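Local coordinates for invasion protein InvA (Salmonella enterica, PDB 2X49), which serves in the type III secretion export apparatus of the inner membrane and is involved in invasion of the intestinal epithelium, its C-terminal domain being the part described here, at residues A[6-14]-A[60-68]; A[233-241]-A[283-291]. All coordinates share one frame; numbering follows the deposited sequence.

Contact 1. Residues A[6-14]-A[60-68]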
# COMPACT_ATOMS: atom_id res chain seq x y z
N GLU A 6 10.93 -18.87 5.02
CA GLU A 6 11.73 -19.97 4.45
C GLU A 6 10.89 -21.16 3.99
O GLU A 6 11.34 -21.97 3.20
CB GLU A 6 12.84 -20.43 5.41
CG GLU A 6 14.03 -19.47 5.41
CD GLU A 6 15.19 -19.86 6.34
OE1 GLU A 6 15.19 -20.95 6.94
OE2 GLU A 6 16.12 -19.03 6.47
N THR A 7 9.67 -21.24 4.48
CA THR A 7 8.87 -22.45 4.24
C THR A 7 7.70 -22.20 3.32
O THR A 7 6.94 -23.11 2.99
CB THR A 7 8.36 -23.11 5.56
OG1 THR A 7 7.49 -22.21 6.25
CG2 THR A 7 9.53 -23.46 6.47
N VAL A 8 7.59 -20.95 2.90
CA VAL A 8 6.39 -20.49 2.20
C VAL A 8 6.68 -19.63 0.97
O VAL A 8 6.38 -18.44 0.95
CB VAL A 8 5.47 -19.64 3.12
CG1 VAL A 8 6.21 -18.39 3.66
CG2 VAL A 8 4.20 -19.23 2.34
N PRO A 9 7.20 -20.23 -0.10
CA PRO A 9 7.49 -19.38 -1.29
C PRO A 9 6.31 -18.77 -1.98
O PRO A 9 5.21 -19.27 -1.98
CB PRO A 9 8.17 -20.35 -2.25
CG PRO A 9 7.69 -21.72 -1.79
CD PRO A 9 7.52 -21.64 -0.32
N LEU A 10 6.58 -17.62 -2.54
CA LEU A 10 5.62 -16.92 -3.38
C LEU A 10 5.73 -17.52 -4.77
O LEU A 10 6.81 -17.91 -5.17
CB LEU A 10 5.97 -15.43 -3.45
CG LEU A 10 5.89 -14.66 -2.15
CD1 LEU A 10 6.57 -13.32 -2.34
CD2 LEU A 10 4.48 -14.52 -1.68
N ILE A 11 4.63 -17.59 -5.49
CA ILE A 11 4.64 -18.12 -6.86
C ILE A 11 4.01 -17.09 -7.77
O ILE A 11 2.98 -16.53 -7.45
CB ILE A 11 3.89 -19.46 -7.01
CG1 ILE A 11 4.52 -20.53 -6.15
CG2 ILE A 11 3.85 -19.91 -8.52
CD1 ILE A 11 3.70 -21.81 -5.99
N LEU A 12 4.70 -16.78 -8.86
CA LEU A 12 4.12 -15.96 -9.94
C LEU A 12 3.86 -16.85 -11.14
O LEU A 12 4.76 -17.46 -11.66
CB LEU A 12 5.06 -14.84 -10.35
CG LEU A 12 5.50 -13.88 -9.27
CD1 LEU A 12 6.53 -12.84 -9.75
CD2 LEU A 12 4.31 -13.16 -8.74
N LEU A 13 2.62 -16.95 -11.52
CA LEU A 13 2.26 -17.66 -12.78
C LEU A 13 2.40 -16.60 -13.88
O LEU A 13 1.85 -15.53 -13.81
CB LEU A 13 0.85 -18.21 -12.77
CG LEU A 13 0.43 -19.17 -11.63
CD1 LEU A 13 -0.98 -19.64 -11.83
CD2 LEU A 13 1.45 -20.30 -11.49
N VAL A 14 3.20 -16.95 -14.89
CA VAL A 14 3.54 -16.06 -16.01
C VAL A 14 3.25 -16.76 -17.34
O VAL A 14 3.16 -17.96 -17.41
CB VAL A 14 5.03 -15.62 -15.92
CG1 VAL A 14 5.31 -15.00 -14.51
CG2 VAL A 14 5.96 -16.79 -16.20
N VAL A 60 -0.30 -13.99 -12.51
CA VAL A 60 -0.99 -14.33 -11.26
C VAL A 60 -0.05 -14.53 -10.09
O VAL A 60 0.97 -15.21 -10.13
CB VAL A 60 -1.83 -15.64 -11.41
CG1 VAL A 60 -2.79 -15.90 -10.18
CG2 VAL A 60 -2.65 -15.61 -12.68
N LEU A 61 -0.45 -13.92 -8.99
CA LEU A 61 0.28 -14.08 -7.73
C LEU A 61 -0.44 -15.08 -6.85
O LEU A 61 -1.59 -14.91 -6.52
CB LEU A 61 0.41 -12.69 -7.02
CG LEU A 61 0.93 -12.78 -5.58
CD1 LEU A 61 2.37 -13.24 -5.55
CD2 LEU A 61 0.73 -11.41 -4.89
N LEU A 62 0.31 -16.10 -6.44
CA LEU A 62 -0.13 -17.08 -5.45
C LEU A 62 0.66 -16.91 -4.16
O LEU A 62 1.89 -16.79 -4.12
CB LEU A 62 0.07 -18.54 -5.89
CG LEU A 62 -0.39 -18.93 -7.26
CD1 LEU A 62 -0.17 -20.45 -7.43
CD2 LEU A 62 -1.83 -18.49 -7.48
N ILE A 63 -0.11 -16.84 -3.09
CA ILE A 63 0.43 -16.90 -1.73
C ILE A 63 -0.17 -18.14 -1.08
O ILE A 63 -1.38 -18.40 -1.09
CB ILE A 63 0.11 -15.59 -0.92
CG1 ILE A 63 0.59 -14.34 -1.65
CG2 ILE A 63 0.67 -15.71 0.54
CD1 ILE A 63 0.17 -12.96 -0.95
N ASN A 64 0.71 -18.98 -0.57
CA ASN A 64 0.30 -20.26 0.00
C ASN A 64 -0.35 -21.13 -1.03
O ASN A 64 -1.27 -21.92 -0.77
CB ASN A 64 -0.72 -20.06 1.14
CG ASN A 64 -0.13 -19.35 2.31
OD1 ASN A 64 0.97 -19.69 2.78
ND2 ASN A 64 -0.89 -18.37 2.85
N GLU A 65 0.14 -20.94 -2.24
CA GLU A 65 -0.31 -21.73 -3.40
C GLU A 65 -1.76 -21.43 -3.77
O GLU A 65 -2.40 -22.13 -4.56
CB GLU A 65 -0.10 -23.24 -3.19
CG GLU A 65 1.25 -23.70 -3.71
CD GLU A 65 1.51 -25.21 -3.51
OE1 GLU A 65 0.61 -26.05 -3.74
OE2 GLU A 65 2.65 -25.55 -3.09
N ILE A 66 -2.27 -20.38 -3.15
CA ILE A 66 -3.64 -19.91 -3.44
C ILE A 66 -3.63 -18.63 -4.27
O ILE A 66 -2.87 -17.77 -4.00
CB ILE A 66 -4.39 -19.67 -2.12
CG1 ILE A 66 -4.46 -20.98 -1.32
CG2 ILE A 66 -5.79 -19.15 -2.38
CD1 ILE A 66 -5.04 -20.82 0.08
N ARG A 67 -4.44 -18.56 -5.30
CA ARG A 67 -4.50 -17.35 -6.13
C ARG A 67 -4.98 -16.20 -5.28
O ARG A 67 -6.02 -16.29 -4.63
CB ARG A 67 -5.45 -17.54 -7.32
CG ARG A 67 -4.93 -18.48 -8.37
CD ARG A 67 -6.04 -19.00 -9.27
NE ARG A 67 -5.62 -18.99 -10.67
CZ ARG A 67 -4.80 -19.88 -11.22
NH1 ARG A 67 -4.30 -20.88 -10.49
NH2 ARG A 67 -4.49 -19.77 -12.50
N VAL A 68 -4.21 -15.14 -5.30
CA VAL A 68 -4.51 -13.90 -4.54
C VAL A 68 -4.97 -12.77 -5.45
O VAL A 68 -5.95 -12.06 -5.20
CB VAL A 68 -3.28 -13.46 -3.74
CG1 VAL A 68 -3.36 -12.01 -3.33
CG2 VAL A 68 -3.15 -14.39 -2.49
O HOH W 1 2.35 -19.59 -3.28
O HOH W 2 3.45 -17.88 -0.41
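I11 and L62 face each other as an antiparallel hydrogen-bonded pair: the N of I11 donates to L62 O at 3.2 Å, and the N of L62 returns a nearly straight bond to I11 O at 2.9 Å. Two residues on, L13 and V60 repeat the exchange, with L13 N 2.8 Å from V60 O. Between them L12 and L61 form a non-hydrogen-bonded pair, where the CA of L12 sits 3.2 Å from V60 O in a CA-H...O contact.

On the face shared by L13, V60, I11 and L62, the side chains of L13 and V60 run alongside each other in the same direction, their CB atoms 4.0 Å apart. Those of L13 and R67 cross at about a right angle, bringing CD1 of L13 against NH2 of R67, and CD1 of I11 packs on CG of E65. On the other face, L12 swings CG anti to its carbonyl carbon (chi1 -57°) whereas L61 carries CG anti to its N (chi1 169°), and the two branches converge with CD2 of L12 3.7 Å from CD1 of L61. L10 CD2 lies 3.9 Å from I63 CG1 on a parallel course.

These strands are the two central members of a four-stranded mixed sheet, in which strand 46-50 runs parallel to strand 10-14 on its far edge and a type I' turn from I63 to I66 makes a beta hairpin of strands 58-63 and 66-72. Where direct pairing ends, two waters bridge P9 O to the turn: one accepts from N64 N, the other from E65 N. CG2 of V8 rests 3.3 Å from OD1 of N64, whose amide is positioned by a hydrogen bond from ND2 to E143. Helix 125-139 covers the face of L10, L12 and L61 through L137, L133 and T136.

Contact 2. Residues A[233-241]-A[283-291]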
# COMPACT_ATOMS: atom_id res chain seq x y z
N GLY A 233 8.63 10.75 -5.47
CA GLY A 233 9.44 11.93 -5.80
C GLY A 233 8.60 12.89 -6.60
O GLY A 233 9.09 13.88 -7.15
N GLY A 234 7.33 12.56 -6.65
CA GLY A 234 6.32 13.33 -7.40
C GLY A 234 5.25 13.97 -6.55
O GLY A 234 5.34 14.03 -5.33
N GLU A 235 4.22 14.42 -7.23
CA GLU A 235 3.11 15.08 -6.56
C GLU A 235 2.25 14.00 -5.89
O GLU A 235 2.17 12.86 -6.34
CB GLU A 235 2.30 15.95 -7.53
CG GLU A 235 1.14 15.25 -8.19
CD GLU A 235 0.35 16.16 -9.11
OE1 GLU A 235 0.76 17.31 -9.31
OE2 GLU A 235 -0.70 15.71 -9.64
N LEU A 236 1.67 14.36 -4.77
CA LEU A 236 0.71 13.48 -4.11
C LEU A 236 -0.67 13.64 -4.74
O LEU A 236 -1.25 14.73 -4.76
CB LEU A 236 0.65 13.78 -2.62
CG LEU A 236 -0.18 12.88 -1.75
CD1 LEU A 236 0.50 11.51 -1.63
CD2 LEU A 236 -0.35 13.49 -0.38
N ARG A 237 -1.19 12.54 -5.25
CA ARG A 237 -2.53 12.53 -5.86
C ARG A 237 -3.52 12.03 -4.84
O ARG A 237 -3.33 10.96 -4.30
CB ARG A 237 -2.57 11.67 -7.13
CG ARG A 237 -1.52 12.05 -8.11
CD ARG A 237 -1.49 11.22 -9.37
NE ARG A 237 -0.54 11.86 -10.28
CZ ARG A 237 0.75 11.54 -10.39
NH1 ARG A 237 1.26 10.54 -9.69
NH2 ARG A 237 1.52 12.22 -11.21
N ALA A 238 -4.56 12.82 -4.60
CA ALA A 238 -5.52 12.62 -3.49
C ALA A 238 -6.95 12.85 -3.86
O ALA A 238 -7.29 13.58 -4.76
CB ALA A 238 -5.14 13.55 -2.32
N VAL A 239 -7.77 12.11 -3.11
CA VAL A 239 -9.22 12.32 -2.99
C VAL A 239 -9.50 12.77 -1.56
O VAL A 239 -9.02 12.21 -0.59
CB VAL A 239 -9.98 11.02 -3.31
CG1 VAL A 239 -11.47 11.15 -2.99
CG2 VAL A 239 -9.74 10.59 -4.79
N MET A 240 -10.30 13.81 -1.41
CA MET A 240 -10.58 14.36 -0.07
C MET A 240 -11.90 13.82 0.40
O MET A 240 -12.82 13.70 -0.37
CB MET A 240 -10.61 15.88 -0.13
CG MET A 240 -10.83 16.59 1.21
SD MET A 240 -9.81 18.06 1.26
CE MET A 240 -8.24 17.21 1.14
N VAL A 241 -11.97 13.49 1.66
CA VAL A 241 -13.25 13.12 2.31
C VAL A 241 -13.95 14.43 2.73
O VAL A 241 -13.38 15.30 3.36
CB VAL A 241 -13.04 12.20 3.54
CG1 VAL A 241 -14.37 11.78 4.14
CG2 VAL A 241 -12.19 10.96 3.18
N LEU A 283 -13.48 7.85 -11.43
CA LEU A 283 -12.01 8.17 -11.36
C LEU A 283 -11.22 7.46 -12.44
O LEU A 283 -11.48 6.28 -12.76
CB LEU A 283 -11.39 7.82 -10.01
CG LEU A 283 -12.05 8.49 -8.83
CD1 LEU A 283 -11.34 8.10 -7.56
CD2 LEU A 283 -12.03 10.00 -9.11
N LEU A 284 -10.24 8.18 -12.98
CA LEU A 284 -9.38 7.67 -14.07
C LEU A 284 -7.95 7.39 -13.65
O LEU A 284 -7.12 6.95 -14.49
CB LEU A 284 -9.35 8.62 -15.25
CG LEU A 284 -10.67 8.90 -15.93
CD1 LEU A 284 -10.41 9.82 -17.13
CD2 LEU A 284 -11.34 7.61 -16.40
N ILE A 285 -7.67 7.68 -12.39
CA ILE A 285 -6.42 7.30 -11.75
C ILE A 285 -6.68 6.09 -10.82
O ILE A 285 -7.58 6.09 -10.01
CB ILE A 285 -5.80 8.48 -11.00
CG1 ILE A 285 -5.49 9.59 -12.02
CG2 ILE A 285 -4.57 8.08 -10.26
CD1 ILE A 285 -4.69 10.72 -11.40
N ALA A 286 -5.90 5.03 -11.02
CA ALA A 286 -6.07 3.78 -10.22
C ALA A 286 -5.91 4.04 -8.74
O ALA A 286 -5.14 4.88 -8.32
CB ALA A 286 -5.06 2.73 -10.65
N HIS A 287 -6.64 3.27 -7.95
CA HIS A 287 -6.66 3.47 -6.50
C HIS A 287 -5.32 3.34 -5.83
O HIS A 287 -5.07 4.07 -4.87
CB HIS A 287 -7.68 2.55 -5.81
CG HIS A 287 -9.07 2.76 -6.32
ND1 HIS A 287 -10.10 1.88 -6.07
CD2 HIS A 287 -9.57 3.72 -7.13
CE1 HIS A 287 -11.19 2.31 -6.69
NE2 HIS A 287 -10.89 3.42 -7.34
N LYS A 288 -4.46 2.44 -6.33
CA LYS A 288 -3.14 2.25 -5.69
C LYS A 288 -2.27 3.47 -5.83
O LYS A 288 -1.28 3.61 -5.12
CB LYS A 288 -2.35 1.05 -6.21
CG LYS A 288 -2.05 1.08 -7.64
CD LYS A 288 -1.20 -0.15 -8.08
CE LYS A 288 -0.85 -0.07 -9.55
NZ LYS A 288 0.20 0.97 -9.72
N ASP A 289 -2.66 4.36 -6.73
CA ASP A 289 -1.87 5.57 -7.08
C ASP A 289 -2.44 6.84 -6.46
O ASP A 289 -1.98 7.99 -6.73
CB ASP A 289 -1.75 5.71 -8.61
CG ASP A 289 -0.90 4.58 -9.24
OD1 ASP A 289 0.29 4.41 -8.86
OD2 ASP A 289 -1.42 3.85 -10.12
N LEU A 290 -3.45 6.62 -5.65
CA LEU A 290 -4.16 7.67 -4.88
C LEU A 290 -4.01 7.49 -3.40
O LEU A 290 -3.67 6.43 -2.94
CB LEU A 290 -5.66 7.63 -5.19
CG LEU A 290 -6.10 8.04 -6.59
CD1 LEU A 290 -7.60 7.81 -6.88
CD2 LEU A 290 -5.70 9.49 -6.96
N VAL A 291 -4.33 8.55 -2.67
CA VAL A 291 -4.64 8.40 -1.25
C VAL A 291 -5.90 9.14 -0.93
O VAL A 291 -6.26 10.14 -1.57
CB VAL A 291 -3.50 8.88 -0.32
CG1 VAL A 291 -2.23 7.96 -0.51
CG2 VAL A 291 -3.19 10.36 -0.56
O HOH W 3 0.49 8.62 -7.40
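V239 and L283 meet end on, CG2 of V239 lying 4.1 Å from CD1 of L283, while L290 crosses the same valine branch obliquely with its CD1. Beside them R237 runs extended from CG to NE, which carries its CD to 3.8 Å from CD1 of I285, the two chains crossing at about a right angle. L290 CD2 packs on the CB of the same arginine. On the face carrying A238 and V291, CG2 of V291 touches both the alanine CB and CD1 of L236, the leucine coming across the valine at nearly ninety degrees.

After the 3-10 turn 287-289, V291, the first residue of strand 291-294, pairs in parallel with A238 of strand 236-240: V291 N donates to R237 O at 3.1 Å, and V239 N to V291 O at 2.9 Å.

A water in the guanidinium plane accepts from R237 NH1 and donates to D289 O at 2.6 Å. E235 OE2, 3.9 Å from R237 NE and well out of that plane, is a long, charge-only partner. The carboxylate of D289 is held by R79 and R123, with K288 NZ a weaker partner. Backbone bonds thus join the segments directly, apolar side chains fill the contact, and the water adds a further polar link.

Contact 1 comes entirely earlier in the chain than contact 2, and the two lie on opposite sides of the chain's centre. Their centres are 28 Å apart and their nearest atoms about 12 Å apart. They belong to different sheets: contact 1 to the mixed sheet of strands 46-50, 10-14, 58-63 and 66-72, contact 2 to the parallel sheet of strands 314-317, 291-294, 236-240 and 327-332. The chain between them holds a further, antiparallel sheet and several helices, among them helix 125-139, which packs on contact 1 and supplies E128 and H131 to K288 of contact 2. This helix therefore touches both contacts and bridges them within the C-terminal domain.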